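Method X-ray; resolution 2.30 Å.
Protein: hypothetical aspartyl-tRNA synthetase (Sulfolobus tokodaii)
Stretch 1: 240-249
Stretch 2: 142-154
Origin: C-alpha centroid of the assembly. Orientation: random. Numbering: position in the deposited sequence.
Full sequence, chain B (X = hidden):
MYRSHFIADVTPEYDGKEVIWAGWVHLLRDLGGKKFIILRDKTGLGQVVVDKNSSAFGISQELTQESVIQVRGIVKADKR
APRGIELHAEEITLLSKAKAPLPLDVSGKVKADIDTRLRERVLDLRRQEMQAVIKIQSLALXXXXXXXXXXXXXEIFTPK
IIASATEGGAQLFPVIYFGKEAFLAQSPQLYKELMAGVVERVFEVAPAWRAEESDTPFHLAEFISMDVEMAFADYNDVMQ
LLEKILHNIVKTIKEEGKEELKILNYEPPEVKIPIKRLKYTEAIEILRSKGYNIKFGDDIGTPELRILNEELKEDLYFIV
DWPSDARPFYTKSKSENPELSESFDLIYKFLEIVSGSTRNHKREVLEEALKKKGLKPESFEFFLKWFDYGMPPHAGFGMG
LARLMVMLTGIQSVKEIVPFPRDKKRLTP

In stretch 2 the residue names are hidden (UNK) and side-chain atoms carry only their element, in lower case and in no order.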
# COMPACT_ATOMS: atom_id res chain seq x y z
N GLN B 240 -5.59 -18.25 -12.85
CA GLN B 240 -4.31 -18.96 -12.66
C GLN B 240 -3.20 -18.15 -11.99
O GLN B 240 -2.31 -18.71 -11.34
CB GLN B 240 -3.79 -19.44 -13.99
CG GLN B 240 -4.25 -20.81 -14.33
CD GLN B 240 -3.78 -21.20 -15.72
OE1 GLN B 240 -2.63 -20.93 -16.10
NE2 GLN B 240 -4.68 -21.81 -16.49
N LEU B 241 -3.20 -16.84 -12.21
CA LEU B 241 -2.28 -15.96 -11.50
C LEU B 241 -2.62 -15.99 -10.01
O LEU B 241 -1.74 -16.15 -9.15
CB LEU B 241 -2.39 -14.54 -12.06
CG LEU B 241 -1.26 -13.52 -11.99
CD1 LEU B 241 -1.90 -12.17 -11.71
CD2 LEU B 241 -0.19 -13.81 -10.95
N LEU B 242 -3.92 -15.85 -9.71
CA LEU B 242 -4.37 -15.72 -8.33
C LEU B 242 -4.07 -17.02 -7.58
O LEU B 242 -3.56 -16.98 -6.48
CB LEU B 242 -5.85 -15.29 -8.28
CG LEU B 242 -6.74 -15.69 -7.12
CD1 LEU B 242 -6.58 -14.72 -5.97
CD2 LEU B 242 -8.12 -15.70 -7.59
N GLU B 243 -4.37 -18.15 -8.21
CA GLU B 243 -4.00 -19.47 -7.70
C GLU B 243 -2.55 -19.46 -7.21
O GLU B 243 -2.26 -19.82 -6.06
CB GLU B 243 -4.18 -20.55 -8.80
CG GLU B 243 -5.63 -21.03 -9.02
CD GLU B 243 -5.78 -22.12 -10.10
OE1 GLU B 243 -4.90 -22.26 -11.01
OE2 GLU B 243 -6.80 -22.86 -10.06
N LYS B 244 -1.64 -19.00 -8.05
CA LYS B 244 -0.24 -18.98 -7.66
C LYS B 244 0.06 -18.02 -6.51
O LYS B 244 0.90 -18.31 -5.65
CB LYS B 244 0.63 -18.66 -8.89
CG LYS B 244 0.69 -19.82 -9.90
CD LYS B 244 0.93 -19.35 -11.37
CE LYS B 244 2.42 -19.19 -11.71
NZ LYS B 244 2.65 -19.09 -13.21
N ILE B 245 -0.60 -16.86 -6.53
CA ILE B 245 -0.56 -15.86 -5.46
C ILE B 245 -0.99 -16.49 -4.12
O ILE B 245 -0.25 -16.47 -3.15
CB ILE B 245 -1.49 -14.65 -5.84
CG1 ILE B 245 -0.89 -13.84 -7.00
CG2 ILE B 245 -1.80 -13.76 -4.60
CD1 ILE B 245 -1.70 -12.63 -7.34
N LEU B 246 -2.19 -17.06 -4.11
CA LEU B 246 -2.78 -17.63 -2.89
C LEU B 246 -1.93 -18.74 -2.35
O LEU B 246 -1.78 -18.89 -1.14
CB LEU B 246 -4.15 -18.19 -3.19
CG LEU B 246 -5.30 -17.24 -3.45
CD1 LEU B 246 -6.56 -18.06 -3.56
CD2 LEU B 246 -5.42 -16.29 -2.29
N HIS B 247 -1.36 -19.52 -3.25
CA HIS B 247 -0.46 -20.58 -2.90
C HIS B 247 0.78 -20.02 -2.23
O HIS B 247 1.24 -20.56 -1.20
CB HIS B 247 -0.09 -21.39 -4.16
CG HIS B 247 0.74 -22.59 -3.86
ND1 HIS B 247 0.19 -23.78 -3.43
CD2 HIS B 247 2.08 -22.77 -3.87
CE1 HIS B 247 1.16 -24.66 -3.23
NE2 HIS B 247 2.31 -24.06 -3.47
N ASN B 248 1.34 -18.95 -2.77
CA ASN B 248 2.54 -18.41 -2.13
C ASN B 248 2.22 -17.77 -0.77
O ASN B 248 3.08 -17.77 0.15
CB ASN B 248 3.22 -17.43 -3.07
CG ASN B 248 4.54 -16.94 -2.55
OD1 ASN B 248 5.45 -17.73 -2.32
ND2 ASN B 248 4.68 -15.60 -2.42
N ILE B 249 0.99 -17.25 -0.66
CA ILE B 249 0.48 -16.66 0.56
C ILE B 249 0.39 -17.73 1.65
O ILE B 249 1.06 -17.64 2.65
CB ILE B 249 -0.91 -15.93 0.32
CG1 ILE B 249 -0.69 -14.63 -0.44
CG2 ILE B 249 -1.55 -15.58 1.63
CD1 ILE B 249 -1.93 -13.95 -0.87
N UNK B 142 3.34 -9.15 1.75
CA UNK B 142 4.67 -9.40 1.24
C UNK B 142 4.56 -10.53 0.19
O UNK B 142 5.03 -10.37 -0.93
c UNK B 142 7.08 -9.73 2.07
c UNK B 142 5.61 -9.78 2.41
n UNK B 142 8.23 -13.38 2.58
c UNK B 142 7.90 -10.84 2.75
c UNK B 142 7.26 -12.24 2.56
N UNK B 143 3.87 -11.61 0.53
CA UNK B 143 3.81 -12.78 -0.35
C UNK B 143 3.00 -12.46 -1.57
O UNK B 143 3.24 -13.02 -2.65
c UNK B 143 3.21 -14.01 0.36
N UNK B 144 2.04 -11.55 -1.40
CA UNK B 144 1.17 -11.14 -2.48
C UNK B 144 2.01 -10.39 -3.51
O UNK B 144 1.91 -10.64 -4.68
c UNK B 144 -0.80 -9.55 -2.96
c UNK B 144 -2.46 -8.27 -4.84
c UNK B 144 -1.82 -10.24 -3.61
c UNK B 144 -0.61 -8.17 -3.24
c UNK B 144 0.06 -10.24 -1.92
c UNK B 144 -1.42 -7.52 -4.19
c UNK B 144 -2.63 -9.63 -4.54
N UNK B 145 2.83 -9.45 -3.04
CA UNK B 145 3.55 -8.60 -3.97
C UNK B 145 4.68 -9.41 -4.62
O UNK B 145 4.93 -9.30 -5.82
n UNK B 145 2.55 -4.27 -1.65
c UNK B 145 4.07 -7.38 -3.25
n UNK B 145 1.46 -3.40 0.21
n UNK B 145 3.13 -4.97 0.45
c UNK B 145 3.54 -5.10 -2.34
c UNK B 145 2.97 -6.43 -2.77
c UNK B 145 2.38 -4.22 -0.33
N UNK B 146 5.33 -10.25 -3.82
CA UNK B 146 6.42 -11.09 -4.30
C UNK B 146 6.05 -11.88 -5.56
O UNK B 146 6.74 -11.79 -6.57
c UNK B 146 6.86 -12.01 -3.15
o UNK B 146 7.18 -14.72 -1.99
o UNK B 146 9.19 -13.87 -1.67
c UNK B 146 7.91 -13.04 -3.49
c UNK B 146 8.12 -13.96 -2.31
N UNK B 147 4.91 -12.58 -5.51
CA UNK B 147 4.41 -13.34 -6.64
C UNK B 147 4.21 -12.45 -7.84
O UNK B 147 4.53 -12.84 -8.99
c UNK B 147 3.08 -14.05 -6.29
c UNK B 147 2.64 -14.99 -7.43
o UNK B 147 3.32 -14.97 -5.24
N UNK B 148 3.69 -11.24 -7.58
CA UNK B 148 3.33 -10.31 -8.63
C UNK B 148 4.55 -9.72 -9.34
O UNK B 148 4.52 -9.54 -10.58
c UNK B 148 2.40 -9.22 -8.09
c UNK B 148 0.23 -8.99 -6.90
c UNK B 148 0.99 -9.78 -7.96
c UNK B 148 0.28 -9.77 -9.31
N UNK B 149 5.60 -9.41 -8.56
CA UNK B 149 6.86 -8.90 -9.08
C UNK B 149 7.50 -9.93 -9.95
O UNK B 149 8.08 -9.60 -10.97
c UNK B 149 6.74 -5.21 -6.59
c UNK B 149 6.88 -5.39 -5.21
c UNK B 149 7.06 -6.24 -7.48
c UNK B 149 7.36 -6.60 -4.72
c UNK B 149 7.68 -7.64 -5.64
c UNK B 149 7.53 -7.47 -7.02
o UNK B 149 6.57 -4.34 -4.33
c UNK B 149 7.88 -8.57 -7.97
N UNK B 150 7.39 -11.20 -9.55
CA UNK B 150 7.92 -12.31 -10.36
C UNK B 150 7.26 -12.36 -11.73
O UNK B 150 7.88 -12.82 -12.69
c UNK B 150 8.31 -16.40 -8.03
n UNK B 150 9.53 -15.88 -7.27
c UNK B 150 7.73 -13.65 -9.63
c UNK B 150 8.75 -14.72 -9.99
c UNK B 150 8.31 -16.17 -9.56
N UNK B 151 6.02 -11.87 -11.84
CA UNK B 151 5.30 -11.90 -13.12
C UNK B 151 5.43 -10.58 -13.84
O UNK B 151 4.81 -10.35 -14.88
o UNK B 151 3.83 -14.76 -14.17
c UNK B 151 3.83 -12.24 -12.93
c UNK B 151 3.93 -14.78 -12.93
o UNK B 151 4.32 -15.78 -12.29
c UNK B 151 3.56 -13.52 -12.15
N UNK B 152 6.28 -9.72 -13.30
CA UNK B 152 6.49 -8.39 -13.84
C UNK B 152 5.31 -7.44 -13.63
O UNK B 152 5.09 -6.56 -14.45
N UNK B 153 4.57 -7.59 -12.55
CA UNK B 153 3.54 -6.62 -12.24
C UNK B 153 4.13 -5.35 -11.57
O UNK B 153 5.07 -5.42 -10.80
c UNK B 153 0.85 -10.06 -13.54
c UNK B 153 1.78 -9.32 -12.79
c UNK B 153 0.15 -7.56 -12.49
c UNK B 153 2.43 -7.27 -11.42
c UNK B 153 1.43 -8.06 -12.24
c UNK B 153 -0.43 -9.55 -13.80
c UNK B 153 -0.79 -8.28 -13.28
N UNK B 154 3.59 -4.20 -11.93
CA UNK B 154 4.05 -2.90 -11.46
C UNK B 154 3.05 -2.40 -10.43
O UNK B 154 1.84 -2.54 -10.65
c UNK B 154 5.34 -2.24 -13.56
c UNK B 154 5.19 -1.76 -15.05
c UNK B 154 4.13 -1.90 -12.68
c UNK B 154 4.31 -0.44 -12.23

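Position 142 carries four carbons in a row ending in a nitrogen, and none of them touches the first stretch. An unbranched chain with a terminal amine is lysine, Lys142, whose amine is hydrogen-bonded elsewhere in the structure.

Position 143 has a single side-chain carbon, its CA-to-CB bond pointing toward the other helix, and this carbon lies against Ile249 CA and near Asn248 ND2, so it is alanine. Ala143 CB lies 3.8 Å from Ile249 CA and 3.5 Å from Asn248 ND2; the small side chain sits where the backbones come close, the CA atoms of Ala143 and Ile249 being 5.2 Å apart.

Position 144 shows one carbon and then a ring of six carbons with no oxygen, one ring carbon lying against Ile245 CG2. This is Phe144, and its CD1 is 3.7 Å from Ile245 CG2.

Position 145 has three carbons, a nitrogen, and a carbon bearing two more nitrogens: a guanidinium, hence Arg145. Its CA-to-CB bond points away from the first stretch, and its NH1 and NH2 are hydrogen-bonded elsewhere in the structure.

At 146 there are three carbons, the third carrying two oxygens, one of which reaches the amide of Asn248. A carboxylate at the end of this chain makes it Glu146; its OE2 accepts a hydrogen bond from Asn248 ND2 at 2.7 Å.

Position 147 has one carbon carrying an oxygen and a carbon; its CA-to-CB bond points toward the first helix, the branch carbon lies against Ile245 CG1, and the oxygen is near Asn248 ND2. A branch at the first carbon with one oxygen and one carbon gives threonine. The methyl of Thr147 packs on the helix, CG2 being 3.7 Å from Ile245 CG1, while its OG1 lies 3.2 Å from Asn248 ND2.

Position 148 has four carbons forked at the second, lying against Ile245 CD1 and Leu241 CD1; this is Leu148. Leu148 CG is 4.0 Å from Ile245 CD1, and its CD2 is 4.0 Å from Leu241 CD1.

Position 149, a carbon and a six-carbon ring bearing one oxygen, is Tyr149, out of reach of the first stretch. Position 150, four carbons ending in nitrogen, is Lys150; its CA-to-CB bond points toward the first stretch, yet it makes no contact.

Position 151 again has three carbons, the third with two oxygens, and meets both Leu241 and Lys244. It is Glu151: CG lies 3.9 Å from Leu241 CD2, and OE1 forms a long salt bridge, 3.8 Å, with Lys244 NZ.

No side-chain atoms appear at 152, and its positive phi suits Gly152. Position 153 has one carbon and a six-carbon ring without oxygen, one ring carbon lying against Leu241 CD1: Phe153, whose CZ is 3.7 Å from Leu241 CD1. Position 154, four carbons forked at the first with one arm two carbons long, is Ile154, out of reach.

The helices run closer to antiparallel than parallel, at 137°, with axes 8.4 Å apart at closest approach. Leu241, Ile245 and Ile249 supply an apolar stripe at intervals of four, met by Ala143, Phe144, Thr147, Leu148 and Phe153. Beside it, Asn248 ND2 donates to Ala143 O (3.0 Å) as well as to Glu146, tying one amide to backbone and carboxylate alike. The rule is an apolar seam with polar pairings alongside.

Stretch 2 (142-154) KAFRETLYKEGFI
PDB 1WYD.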